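Local coordinates for protein F420-dependent methylenetetrahydromethanopterin dehydrogenase (Methanopyrus kandleri, PDB 3IQF) that catalyses the reversible reduction of methenyl-tetrahydromethanopterin to methylene-tetrahydromethanopterin with reduced coenzyme F420, a step of methanogenesis from carbon dioxide, at residues A[123-128]-A[135-140]; A[129-134]-A[233-238]; A[12-17]-A[71-76]. All coordinates share one frame; numbering follows the deposited sequence.

Interaction 1 of 3, residues A[123-128]-A[135-140]; sequences AMLGAR and VEMAIY. With E4M (1-{4-[(6S,6aR,7R)-3-amino-6,7-dimethyl-1-oxo-1,2,5,6,6a,7-hexahydro-8H-imidazo[1,5-f]pteridin-10-ium-8-yl]phenyl}-1-deoxy-5-O-{5-O-[(S)-{[(1S)-1,3-dicarboxypropyl]oxy}(hydroxy)phosphoryl]-alpha-D-ribofuranosyl}-D-ribitol), chain M.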
loop_
_atom_site.group_PDB
_atom_site.type_symbol
_atom_site.label_atom_id
_atom_site.label_comp_id
_atom_site.label_asym_id
_atom_site.label_seq_id
_atom_site.Cartn_x
_atom_site.Cartn_y
_atom_site.Cartn_z
ATOM N N ALA A 123 -5.331 2.782 -24.484
ATOM C CA ALA A 123 -6.253 3.928 -24.466
ATOM C C ALA A 123 -5.572 5.235 -24.792
ATOM O O ALA A 123 -4.443 5.454 -24.369
ATOM C CB ALA A 123 -6.887 4.038 -23.119
ATOM N N MET A 124 -6.274 6.124 -25.505
ATOM C CA MET A 124 -5.767 7.479 -25.684
ATOM C C MET A 124 -5.650 8.196 -24.333
ATOM O O MET A 124 -6.535 8.083 -23.485
ATOM C CB MET A 124 -6.660 8.301 -26.594
ATOM C CG MET A 124 -6.082 9.671 -26.885
ATOM S SD MET A 124 -7.205 10.717 -27.815
ATOM C CE MET A 124 -8.415 11.179 -26.597
ATOM N N LEU A 125 -4.571 8.959 -24.190
ATOM C CA LEU A 125 -4.309 9.725 -22.980
ATOM C C LEU A 125 -5.000 11.106 -23.007
ATOM O O LEU A 125 -5.681 11.465 -23.964
ATOM C CB LEU A 125 -2.791 9.840 -22.730
ATOM C CG LEU A 125 -1.855 10.277 -23.867
ATOM C CD1 LEU A 125 -2.201 11.680 -24.325
ATOM C CD2 LEU A 125 -0.400 10.193 -23.419
ATOM N N GLY A 126 -4.804 11.869 -21.932
ATOM C CA GLY A 126 -5.520 13.116 -21.688
ATOM C C GLY A 126 -4.763 14.288 -22.282
ATOM O O GLY A 126 -4.147 15.093 -21.573
ATOM N N ALA A 127 -4.796 14.370 -23.596
ATOM C CA ALA A 127 -3.921 15.282 -24.355
ATOM C C ALA A 127 -4.468 16.735 -24.447
ATOM O O ALA A 127 -4.877 17.220 -25.525
ATOM C CB ALA A 127 -3.655 14.690 -25.775
ATOM N N ARG A 128 -4.455 17.415 -23.299
ATOM C CA ARG A 128 -4.771 18.828 -23.210
ATOM C C ARG A 128 -3.542 19.521 -22.639
ATOM O O ARG A 128 -2.940 19.020 -21.679
ATOM C CB ARG A 128 -5.964 19.056 -22.277
ATOM C CG ARG A 128 -7.317 18.620 -22.834
ATOM C CD ARG A 128 -7.749 19.510 -23.983
ATOM N NE ARG A 128 -9.171 19.410 -24.227
ATOM C CZ ARG A 128 -9.862 20.216 -25.005
ATOM N NH1 ARG A 128 -11.162 20.016 -25.106
ATOM N NH2 ARG A 128 -9.280 21.215 -25.671
ATOM N N VAL A 135 6.551 14.831 -19.081
ATOM C CA VAL A 135 6.602 13.973 -17.933
ATOM C C VAL A 135 5.296 13.186 -17.707
ATOM O O VAL A 135 5.304 11.940 -17.521
ATOM C CB VAL A 135 6.998 14.816 -16.659
ATOM C CG1 VAL A 135 6.598 14.105 -15.321
ATOM C CG2 VAL A 135 8.408 15.116 -16.722
ATOM N N GLU A 136 4.171 13.896 -17.752
ATOM C CA GLU A 136 2.877 13.266 -17.557
ATOM C C GLU A 136 2.582 12.257 -18.669
ATOM O O GLU A 136 2.044 11.148 -18.432
ATOM C CB GLU A 136 1.784 14.307 -17.569
ATOM C CG GLU A 136 0.411 13.748 -17.211
ATOM C CD GLU A 136 0.378 13.098 -15.813
ATOM O OE1 GLU A 136 0.127 11.874 -15.705
ATOM O OE2 GLU A 136 0.606 13.831 -14.838
ATOM N N MET A 137 2.935 12.641 -19.886
ATOM C CA MET A 137 2.845 11.705 -21.004
ATOM C C MET A 137 3.639 10.384 -20.731
ATOM O O MET A 137 3.145 9.269 -21.005
ATOM C CB MET A 137 3.320 12.401 -22.283
ATOM C CG MET A 137 3.289 11.533 -23.521
ATOM S SD MET A 137 4.779 10.558 -23.713
ATOM C CE MET A 137 6.016 11.816 -24.136
ATOM N N ALA A 138 4.855 10.529 -20.201
ATOM C CA ALA A 138 5.721 9.387 -19.895
ATOM C C ALA A 138 5.214 8.554 -18.731
ATOM O O ALA A 138 5.201 7.318 -18.789
ATOM C CB ALA A 138 7.127 9.872 -19.649
ATOM N N ILE A 139 4.727 9.228 -17.695
ATOM C CA ILE A 139 4.082 8.542 -16.570
ATOM C C ILE A 139 2.893 7.696 -17.026
ATOM O O ILE A 139 2.793 6.544 -16.680
ATOM C CB ILE A 139 3.633 9.511 -15.510
ATOM C CG1 ILE A 139 4.864 10.091 -14.835
ATOM C CG2 ILE A 139 2.704 8.832 -14.452
ATOM C CD1 ILE A 139 4.526 11.151 -13.832
ATOM N N TYR A 140 2.010 8.271 -17.824
ATOM C CA TYR A 140 0.883 7.497 -18.338
ATOM C C TYR A 140 1.351 6.288 -19.133
ATOM O O TYR A 140 0.785 5.221 -19.039
ATOM C CB TYR A 140 0.033 8.372 -19.264
ATOM C CG TYR A 140 -1.134 7.679 -19.884
ATOM C CD1 TYR A 140 -2.402 7.758 -19.315
ATOM C CD2 TYR A 140 -0.995 6.997 -21.099
ATOM C CE1 TYR A 140 -3.509 7.175 -19.942
ATOM C CE2 TYR A 140 -2.081 6.391 -21.711
ATOM C CZ TYR A 140 -3.326 6.477 -21.123
ATOM O OH TYR A 140 -4.388 5.868 -21.742
HETATM N N1 E4M M . 1.116 7.520 -25.860
HETATM C C2 E4M M . 0.165 6.570 -25.757
HETATM N N3 E4M M . -1.121 6.850 -26.130
HETATM C C4 E4M M . -1.474 8.085 -26.597
HETATM N N5 E4M M . -0.703 10.371 -27.146
HETATM C C6 E4M M . 0.373 11.018 -27.893
HETATM C C7 E4M M . 1.551 11.047 -26.910
HETATM N N8 E4M M . 1.785 9.701 -26.381
HETATM C C9 E4M M . -0.227 12.382 -28.349
HETATM P PA E4M M . -7.103 27.679 -26.074
HETATM C C10 E4M M . -1.903 10.863 -27.776
HETATM N N10 E4M M . -1.665 12.080 -28.517
HETATM C C11 E4M M . -4.788 14.787 -29.428
HETATM C C12 E4M M . -3.479 15.248 -29.285
HETATM C C13 E4M M . -2.460 14.355 -28.975
HETATM C C14 E4M M . -2.716 12.994 -28.827
HETATM C C15 E4M M . -4.041 12.517 -28.978
HETATM C C16 E4M M . -5.063 13.419 -29.260
HETATM O O2A E4M M . -5.818 27.684 -26.913
HETATM C C1J E4M M . -5.916 22.246 -27.204
HETATM O O1A E4M M . -7.076 28.498 -24.790
HETATM C C2J E4M M . -4.734 22.453 -26.259
HETATM O O2J E4M M . -4.061 21.228 -25.978
HETATM O O3A E4M M . -8.392 27.779 -26.860
HETATM C C3J E4M M . -5.329 23.134 -25.039
HETATM O O3J E4M M . -5.823 22.218 -24.093
HETATM C C4A E4M M . -0.480 9.068 -26.683
HETATM C C4J E4M M . -6.520 23.876 -25.615
HETATM O O4J E4M M . -6.914 23.184 -26.803
HETATM C C5J E4M M . -6.130 25.281 -26.007
HETATM O O5J E4M M . -7.128 26.160 -25.514
HETATM C C7M E4M M . 2.849 11.563 -27.551
HETATM C C8A E4M M . 0.816 8.760 -26.310
HETATM C C9M E4M M . 0.425 12.876 -29.652
HETATM N NA2 E4M M . 0.520 5.342 -25.307
HETATM O OH4 E4M M . -2.670 8.341 -26.921
HETATM C CX1 E4M M . -5.911 15.757 -29.747
HETATM C CX2 E4M M . -6.041 16.875 -28.723
HETATM O OX2 E4M M . -6.627 16.372 -27.509
HETATM C CX3 E4M M . -6.963 17.980 -29.230
HETATM O OX3 E4M M . -6.476 18.615 -30.413
HETATM C CX4 E4M M . -7.152 19.013 -28.132
HETATM O OX4 E4M M . -8.384 19.684 -28.367
HETATM C CX5 E4M M . -6.025 20.016 -28.040
HETATM O OX5 E4M M . -6.480 20.958 -27.075
#

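Interaction 2 of 3, residues A[129-134]-A[233-238]; sequences REFLDP and IVASAH. With E4M (1-{4-[(6S,6aR,7R)-3-amino-6,7-dimethyl-1-oxo-1,2,5,6,6a,7-hexahydro-8H-imidazo[1,5-f]pteridin-10-ium-8-yl]phenyl}-1-deoxy-5-O-{5-O-[(S)-{[(1S)-1,3-dicarboxypropyl]oxy}(hydroxy)phosphoryl]-alpha-D-ribofuranosyl}-D-ribitol), chain M.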
loop_
_atom_site.group_PDB
_atom_site.type_symbol
_atom_site.label_atom_id
_atom_site.label_comp_id
_atom_site.label_asym_id
_atom_site.label_seq_id
_atom_site.Cartn_x
_atom_site.Cartn_y
_atom_site.Cartn_z
ATOM N N ARG A 129 -3.150 20.645 -23.248
ATOM C CA ARG A 129 -1.890 21.348 -22.881
ATOM C C ARG A 129 -1.781 21.685 -21.389
ATOM O O ARG A 129 -0.708 21.699 -20.840
ATOM C CB ARG A 129 -1.767 22.651 -23.700
ATOM C CG ARG A 129 -0.479 23.455 -23.408
ATOM C CD ARG A 129 -0.280 24.615 -24.402
ATOM N NE ARG A 129 -0.324 24.121 -25.771
ATOM C CZ ARG A 129 -1.298 24.374 -26.648
ATOM N NH1 ARG A 129 -1.228 23.833 -27.847
ATOM N NH2 ARG A 129 -2.332 25.169 -26.363
ATOM N N GLU A 130 -2.913 21.974 -20.755
ATOM C CA GLU A 130 -2.941 22.407 -19.352
ATOM C C GLU A 130 -2.560 21.274 -18.392
ATOM O O GLU A 130 -2.172 21.522 -17.232
ATOM C CB GLU A 130 -4.349 22.931 -18.990
ATOM C CG GLU A 130 -4.855 24.091 -19.847
ATOM C CD GLU A 130 -5.610 23.650 -21.131
ATOM O OE1 GLU A 130 -6.376 24.459 -21.686
ATOM O OE2 GLU A 130 -5.417 22.502 -21.596
ATOM N N PHE A 131 -2.634 20.039 -18.878
ATOM C CA PHE A 131 -2.364 18.861 -18.047
ATOM C C PHE A 131 -1.205 18.024 -18.581
ATOM O O PHE A 131 -0.295 17.686 -17.853
ATOM C CB PHE A 131 -3.633 17.987 -17.952
ATOM C CG PHE A 131 -3.410 16.688 -17.193
ATOM C CD1 PHE A 131 -3.156 16.709 -15.826
ATOM C CD2 PHE A 131 -3.430 15.472 -17.854
ATOM C CE1 PHE A 131 -2.945 15.571 -15.130
ATOM C CE2 PHE A 131 -3.231 14.309 -17.153
ATOM C CZ PHE A 131 -3.004 14.357 -15.776
ATOM N N LEU A 132 -1.213 17.737 -19.883
ATOM C CA LEU A 132 -0.197 16.834 -20.473
ATOM C C LEU A 132 1.079 17.528 -20.931
ATOM O O LEU A 132 1.144 18.114 -22.039
ATOM C CB LEU A 132 -0.773 16.015 -21.635
ATOM C CG LEU A 132 0.019 14.739 -21.898
ATOM C CD1 LEU A 132 -0.526 13.552 -21.095
ATOM C CD2 LEU A 132 0.060 14.440 -23.357
ATOM N N ASP A 133 2.098 17.448 -20.088
ATOM C CA ASP A 133 3.457 17.777 -20.476
ATOM C C ASP A 133 4.247 16.487 -20.737
ATOM O O ASP A 133 3.733 15.378 -20.567
ATOM C CB ASP A 133 4.148 18.648 -19.406
ATOM C CG ASP A 133 4.518 17.893 -18.182
ATOM O OD1 ASP A 133 3.980 16.765 -17.948
ATOM O OD2 ASP A 133 5.392 18.450 -17.463
ATOM N N PRO A 134 5.494 16.614 -21.174
ATOM C CA PRO A 134 6.260 15.387 -21.446
ATOM C C PRO A 134 6.325 14.372 -20.313
ATOM O O PRO A 134 6.109 13.175 -20.552
ATOM C CB PRO A 134 7.639 15.914 -21.826
ATOM C CG PRO A 134 7.362 17.265 -22.398
ATOM C CD PRO A 134 6.243 17.833 -21.574
ATOM N N ILE A 233 -11.368 16.336 -16.055
ATOM C CA ILE A 233 -11.763 15.132 -16.772
ATOM C C ILE A 233 -10.524 14.355 -17.312
ATOM O O ILE A 233 -10.381 13.166 -17.067
ATOM C CB ILE A 233 -12.782 15.442 -17.890
ATOM C CG1 ILE A 233 -14.110 15.890 -17.280
ATOM C CG2 ILE A 233 -12.954 14.232 -18.832
ATOM C CD1 ILE A 233 -14.983 16.647 -18.219
ATOM N N VAL A 234 -9.620 15.023 -18.024
ATOM C CA VAL A 234 -8.435 14.315 -18.536
ATOM C C VAL A 234 -7.513 13.790 -17.429
ATOM O O VAL A 234 -6.996 12.696 -17.526
ATOM C CB VAL A 234 -7.655 15.145 -19.625
ATOM C CG1 VAL A 234 -8.594 15.527 -20.777
ATOM C CG2 VAL A 234 -6.938 16.396 -19.062
ATOM N N ALA A 235 -7.355 14.557 -16.358
ATOM C CA ALA A 235 -6.590 14.113 -15.218
ATOM C C ALA A 235 -7.183 12.893 -14.549
ATOM O O ALA A 235 -6.462 12.040 -14.053
ATOM C CB ALA A 235 -6.499 15.244 -14.223
ATOM N N SER A 236 -8.512 12.792 -14.513
ATOM C CA SER A 236 -9.156 11.643 -13.894
ATOM C C SER A 236 -8.886 10.374 -14.699
ATOM O O SER A 236 -8.725 9.297 -14.128
ATOM C CB SER A 236 -10.671 11.872 -13.731
ATOM O OG SER A 236 -11.306 12.015 -14.998
ATOM N N ALA A 237 -8.759 10.509 -16.019
ATOM C CA ALA A 237 -8.403 9.364 -16.885
ATOM C C ALA A 237 -7.026 8.800 -16.522
ATOM O O ALA A 237 -6.802 7.555 -16.490
ATOM C CB ALA A 237 -8.471 9.760 -18.378
ATOM N N HIS A 238 -6.100 9.704 -16.226
ATOM C CA HIS A 238 -4.765 9.333 -15.813
ATOM C C HIS A 238 -4.764 8.662 -14.445
ATOM O O HIS A 238 -4.026 7.678 -14.256
ATOM C CB HIS A 238 -3.839 10.548 -15.819
ATOM C CG HIS A 238 -3.303 10.871 -17.179
ATOM N ND1 HIS A 238 -4.119 11.003 -18.287
ATOM C CD2 HIS A 238 -2.042 11.061 -17.619
ATOM C CE1 HIS A 238 -3.370 11.271 -19.349
ATOM N NE2 HIS A 238 -2.111 11.325 -18.968
HETATM N N1 E4M M . 1.116 7.520 -25.860
HETATM C C2 E4M M . 0.165 6.570 -25.757
HETATM N N3 E4M M . -1.121 6.850 -26.130
HETATM C C4 E4M M . -1.474 8.085 -26.597
HETATM N N5 E4M M . -0.703 10.371 -27.146
HETATM C C6 E4M M . 0.373 11.018 -27.893
HETATM C C7 E4M M . 1.551 11.047 -26.910
HETATM N N8 E4M M . 1.785 9.701 -26.381
HETATM C C9 E4M M . -0.227 12.382 -28.349
HETATM P PA E4M M . -7.103 27.679 -26.074
HETATM C C10 E4M M . -1.903 10.863 -27.776
HETATM N N10 E4M M . -1.665 12.080 -28.517
HETATM C C11 E4M M . -4.788 14.787 -29.428
HETATM C C12 E4M M . -3.479 15.248 -29.285
HETATM C C13 E4M M . -2.460 14.355 -28.975
HETATM C C14 E4M M . -2.716 12.994 -28.827
HETATM C C15 E4M M . -4.041 12.517 -28.978
HETATM C C16 E4M M . -5.063 13.419 -29.260
HETATM O O2A E4M M . -5.818 27.684 -26.913
HETATM C C1J E4M M . -5.916 22.246 -27.204
HETATM O O1A E4M M . -7.076 28.498 -24.790
HETATM C C2J E4M M . -4.734 22.453 -26.259
HETATM O O2J E4M M . -4.061 21.228 -25.978
HETATM O O3A E4M M . -8.392 27.779 -26.860
HETATM C C3J E4M M . -5.329 23.134 -25.039
HETATM O O3J E4M M . -5.823 22.218 -24.093
HETATM C C4A E4M M . -0.480 9.068 -26.683
HETATM C C4J E4M M . -6.520 23.876 -25.615
HETATM O O4J E4M M . -6.914 23.184 -26.803
HETATM C C5J E4M M . -6.130 25.281 -26.007
HETATM O O5J E4M M . -7.128 26.160 -25.514
HETATM C C7M E4M M . 2.849 11.563 -27.551
HETATM C C8A E4M M . 0.816 8.760 -26.310
HETATM C C9M E4M M . 0.425 12.876 -29.652
HETATM N NA2 E4M M . 0.520 5.342 -25.307
HETATM O OH4 E4M M . -2.670 8.341 -26.921
HETATM C CX1 E4M M . -5.911 15.757 -29.747
HETATM C CX2 E4M M . -6.041 16.875 -28.723
HETATM O OX2 E4M M . -6.627 16.372 -27.509
HETATM C CX3 E4M M . -6.963 17.980 -29.230
HETATM O OX3 E4M M . -6.476 18.615 -30.413
HETATM C CX4 E4M M . -7.152 19.013 -28.132
HETATM O OX4 E4M M . -8.384 19.684 -28.367
HETATM C CX5 E4M M . -6.025 20.016 -28.040
HETATM O OX5 E4M M . -6.480 20.958 -27.075
#

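Interaction 3 of 3, residues A[12-17]-A[71-76]; sequences GNLGTS and GGPNPA. With E4M (1-{4-[(6S,6aR,7R)-3-amino-6,7-dimethyl-1-oxo-1,2,5,6,6a,7-hexahydro-8H-imidazo[1,5-f]pteridin-10-ium-8-yl]phenyl}-1-deoxy-5-O-{5-O-[(S)-{[(1S)-1,3-dicarboxypropyl]oxy}(hydroxy)phosphoryl]-alpha-D-ribofuranosyl}-D-ribitol), chain M.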
loop_
_atom_site.group_PDB
_atom_site.type_symbol
_atom_site.label_atom_id
_atom_site.label_comp_id
_atom_site.label_asym_id
_atom_site.label_seq_id
_atom_site.Cartn_x
_atom_site.Cartn_y
_atom_site.Cartn_z
ATOM N N GLY A 12 2.879 8.374 -34.452
ATOM C CA GLY A 12 2.035 8.577 -33.277
ATOM C C GLY A 12 2.527 7.582 -32.259
ATOM O O GLY A 12 3.565 6.937 -32.471
ATOM N N ASN A 13 1.832 7.454 -31.138
ATOM C CA ASN A 13 2.293 6.534 -30.088
ATOM C C ASN A 13 1.151 5.792 -29.453
ATOM O O ASN A 13 0.171 6.389 -29.060
ATOM C CB ASN A 13 3.061 7.261 -28.966
ATOM C CG ASN A 13 3.824 6.280 -28.032
ATOM O OD1 ASN A 13 4.648 5.493 -28.497
ATOM N ND2 ASN A 13 3.564 6.350 -26.718
ATOM N N LEU A 14 1.320 4.479 -29.376
ATOM C CA LEU A 14 0.473 3.592 -28.599
ATOM C C LEU A 14 1.411 2.763 -27.744
ATOM O O LEU A 14 2.573 2.559 -28.112
ATOM C CB LEU A 14 -0.252 2.685 -29.596
ATOM C CG LEU A 14 -1.766 2.738 -29.787
ATOM C CD1 LEU A 14 -2.400 4.088 -29.424
ATOM C CD2 LEU A 14 -2.115 2.237 -31.167
ATOM N N GLY A 15 0.930 2.261 -26.616
ATOM C CA GLY A 15 1.732 1.337 -25.824
ATOM C C GLY A 15 2.186 0.137 -26.643
ATOM O O GLY A 15 3.324 -0.286 -26.567
ATOM N N THR A 16 1.280 -0.398 -27.448
ATOM C CA THR A 16 1.579 -1.593 -28.187
ATOM C C THR A 16 2.566 -1.319 -29.299
ATOM O O THR A 16 3.495 -2.095 -29.475
ATOM C CB THR A 16 0.327 -2.251 -28.737
ATOM O OG1 THR A 16 -0.622 -2.450 -27.677
ATOM C CG2 THR A 16 0.671 -3.580 -29.375
ATOM N N SER A 17 2.433 -0.186 -29.989
ATOM C CA SER A 17 3.351 0.117 -31.082
ATOM C C SER A 17 4.752 0.442 -30.577
ATOM O O SER A 17 5.723 0.170 -31.260
ATOM C CB SER A 17 2.844 1.263 -31.964
ATOM O OG SER A 17 2.608 2.415 -31.192
ATOM N N GLY A 71 2.144 0.722 -36.953
ATOM C CA GLY A 71 1.542 0.868 -35.680
ATOM C C GLY A 71 1.389 2.287 -35.219
ATOM O O GLY A 71 2.287 3.115 -35.352
ATOM N N GLY A 72 0.238 2.553 -34.641
ATOM C CA GLY A 72 -0.014 3.852 -34.040
ATOM C C GLY A 72 -1.503 4.017 -33.823
ATOM O O GLY A 72 -2.272 3.114 -34.135
ATOM N N PRO A 73 -1.911 5.158 -33.250
ATOM C CA PRO A 73 -3.320 5.409 -32.975
ATOM C C PRO A 73 -4.251 5.428 -34.188
ATOM O O PRO A 73 -3.878 5.818 -35.305
ATOM C CB PRO A 73 -3.322 6.808 -32.352
ATOM C CG PRO A 73 -1.967 6.974 -31.792
ATOM C CD PRO A 73 -1.048 6.245 -32.747
ATOM N N ASN A 74 -5.474 5.004 -33.929
ATOM C CA ASN A 74 -6.602 5.191 -34.800
ATOM C C ASN A 74 -6.368 4.925 -36.298
ATOM O O ASN A 74 -6.178 5.852 -37.084
ATOM C CB ASN A 74 -7.218 6.574 -34.576
ATOM C CG ASN A 74 -8.636 6.667 -35.142
ATOM O OD1 ASN A 74 -9.124 5.741 -35.794
ATOM N ND2 ASN A 74 -9.290 7.794 -34.916
ATOM N N PRO A 75 -6.434 3.643 -36.697
ATOM C CA PRO A 75 -6.414 3.218 -38.105
ATOM C C PRO A 75 -7.410 3.931 -39.012
ATOM O O PRO A 75 -7.199 3.982 -40.231
ATOM C CB PRO A 75 -6.748 1.727 -38.006
ATOM C CG PRO A 75 -6.130 1.346 -36.643
ATOM C CD PRO A 75 -6.502 2.490 -35.779
ATOM N N ALA A 76 -8.485 4.458 -38.427
ATOM C CA ALA A 76 -9.530 5.130 -39.179
ATOM C C ALA A 76 -9.209 6.594 -39.471
ATOM O O ALA A 76 -9.871 7.204 -40.297
ATOM C CB ALA A 76 -10.874 5.021 -38.453
HETATM N N1 E4M M . 1.116 7.520 -25.860
HETATM C C2 E4M M . 0.165 6.570 -25.757
HETATM N N3 E4M M . -1.121 6.850 -26.130
HETATM C C4 E4M M . -1.474 8.085 -26.597
HETATM N N5 E4M M . -0.703 10.371 -27.146
HETATM C C6 E4M M . 0.373 11.018 -27.893
HETATM C C7 E4M M . 1.551 11.047 -26.910
HETATM N N8 E4M M . 1.785 9.701 -26.381
HETATM C C9 E4M M . -0.227 12.382 -28.349
HETATM P PA E4M M . -7.103 27.679 -26.074
HETATM C C10 E4M M . -1.903 10.863 -27.776
HETATM N N10 E4M M . -1.665 12.080 -28.517
HETATM C C11 E4M M . -4.788 14.787 -29.428
HETATM C C12 E4M M . -3.479 15.248 -29.285
HETATM C C13 E4M M . -2.460 14.355 -28.975
HETATM C C14 E4M M . -2.716 12.994 -28.827
HETATM C C15 E4M M . -4.041 12.517 -28.978
HETATM C C16 E4M M . -5.063 13.419 -29.260
HETATM O O2A E4M M . -5.818 27.684 -26.913
HETATM C C1J E4M M . -5.916 22.246 -27.204
HETATM O O1A E4M M . -7.076 28.498 -24.790
HETATM C C2J E4M M . -4.734 22.453 -26.259
HETATM O O2J E4M M . -4.061 21.228 -25.978
HETATM O O3A E4M M . -8.392 27.779 -26.860
HETATM C C3J E4M M . -5.329 23.134 -25.039
HETATM O O3J E4M M . -5.823 22.218 -24.093
HETATM C C4A E4M M . -0.480 9.068 -26.683
HETATM C C4J E4M M . -6.520 23.876 -25.615
HETATM O O4J E4M M . -6.914 23.184 -26.803
HETATM C C5J E4M M . -6.130 25.281 -26.007
HETATM O O5J E4M M . -7.128 26.160 -25.514
HETATM C C7M E4M M . 2.849 11.563 -27.551
HETATM C C8A E4M M . 0.816 8.760 -26.310
HETATM C C9M E4M M . 0.425 12.876 -29.652
HETATM N NA2 E4M M . 0.520 5.342 -25.307
HETATM O OH4 E4M M . -2.670 8.341 -26.921
HETATM C CX1 E4M M . -5.911 15.757 -29.747
HETATM C CX2 E4M M . -6.041 16.875 -28.723
HETATM O OX2 E4M M . -6.627 16.372 -27.509
HETATM C CX3 E4M M . -6.963 17.980 -29.230
HETATM O OX3 E4M M . -6.476 18.615 -30.413
HETATM C CX4 E4M M . -7.152 19.013 -28.132
HETATM O OX4 E4M M . -8.384 19.684 -28.367
HETATM C CX5 E4M M . -6.025 20.016 -28.040
HETATM O OX5 E4M M . -6.480 20.958 -27.075
#

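Interaction 1 of 3, residues A[123-128]-A[135-140]
The substrate-binding loop that follows strand 115-119 rests on the first turns of helix 134-150 where L125 sits over the ring of Y140. CB of L125 stands almost on the ring normal, 3.6 Å from the ring centroid of Y140, a CH-pi contact over the middle of the face. Y140 extends with CG anti to its backbone N (chi1 178°), which carries the phenol along the loop to A123. There the Y140 OH donates to A123 O at 2.7 Å, approaching from well above the carbonyl plane.

L125 has CG between its backbone N and carbonyl carbon (chi1 49°), and its branched end turns to the bound pterin. CG of L125 lies 3.4 Å from C4A of E4M. CD2 of L125 meets M137 CG at 3.9 Å. M137 CG in turn touches the pterin near N8, so leucine and methionine form an apolar rest for the ring system. The loop backbone serves the ligand too: A127 O accepts from OX2 of E4M at 2.8 Å, and L125 N makes a weak bond to OH4. R128 NH2 adds weak bonds farther along the tail. Two successive inverse gamma turns, centred on G126 and A127, shape this ligand-binding loop.

Interaction 2 of 3, residues A[129-134]-A[233-238]
F131 plugs the loop 129-134 into helix 227-257, making a T-shaped aromatic pair with H238. This loop joins strand 115-119 to helix 134-150, so the contact ties the connection leaving the parallel sheet to a long helix late in the chain. With CG anti to the backbone N (chi1 176°), the phenylalanine reaches straight across to the helix. CB of F131 lies 3.8 Å from CG2 of V234, and the same methyl stays beside CD2 of the ring. On the same side of the ring but at its far edge, F131 CE1 packs 3.7 Å from the CB of A235. A235 CA lies over this ring face toward the rim, 3.9 Å from the F131 centroid, as a CH-pi contact. F131 CZ, the tip, is 3.6 Å from A235 CA and also touches H238 CG. CE2 of F131 comes within 3.4 Å of CG of H238, standing over the middle of the imidazole. The two ring planes are nearly perpendicular, at 87°, with the centroids of F131 and H238 4.8 Å apart.

H238 is further placed by a weak bond from its ND1 to V234 O, one turn back on its own helix. Residues before F131 hold the ligand: R129 N donates to O2J of E4M at 2.9 Å. E130 OE2 accepts from the O3J hydroxyl of the ribose, and OE1 of the same carboxylate is engaged by Y230, which fixes its rotation. A second subunit grips the loop through salt bridges from its D29 to R129 and from its R155 to D133, the N-cap of helix 134-150. The side chain of L132 crosses that of H238 at about a right angle, and its CD1 stops 3.5 Å from NE2 of the imidazole.

Interaction 3 of 3, residues A[12-17]-A[71-76]
The side chains of L14 and P73 lie alongside each other, pointing opposite ways, the leucine methyls running along the proline and the peptide before it. CD1 of L14 lies 3.8 Å from CG of P73. CD2 of L14 turns to the backbone, packing tightly at 3.1 Å from the carbonyl O of G72. At the next ring atom, P73 CD lies 3.5 Å from the N of N13.

Both segments emerge from the carboxyl ends of neighbouring strands, 4-10 and 67-71, in the parallel sheet of a Rossmann-like alpha/beta domain. G12, G71 and G72 bring the backbones close, the CA atoms of S17 and G71 lying only 5.0 Å apart. S17 directs CB against the carbonyl carbon of G71. OG of S17, held between backbone N and carbonyl carbon (chi1 56°), accepts from L14 N at 3.0 Å. L14 holds the N-cap position of helix 15-19, so the serine three residues on binds the N-cap backbone N-H.

N13 points CB away from 71-76 and toward the ligand. ND2 of N13 donates to N1 of the E4M pterin at 2.8 Å, with an N-H...N angle of 153°. Past P73, N74 OD1 accepts from A76 N in an Asx turn.

Overall arrangement
All three contacts meet the same bound E4M, interactions 1 and 3 at its pterin and interaction 2 at its ribose. Interactions 1 and 2 are neighbours, their centres 6 Å apart: 123-128 runs into 129-134, and H238 of interaction 2 packs on G126, E136 and Y140 of interaction 1. Together they follow the ligand from its pterin to its ribose. Interaction 3 belongs to the sheet domain, its centre about 14 Å from that of interaction 1 and about 19 Å from that of interaction 2. The nearest atoms of interactions 1 and 3 are about 5 Å apart. The pterin bridges this separation, reached by N13 from interaction 3 and by L125 and M137 from interaction 1.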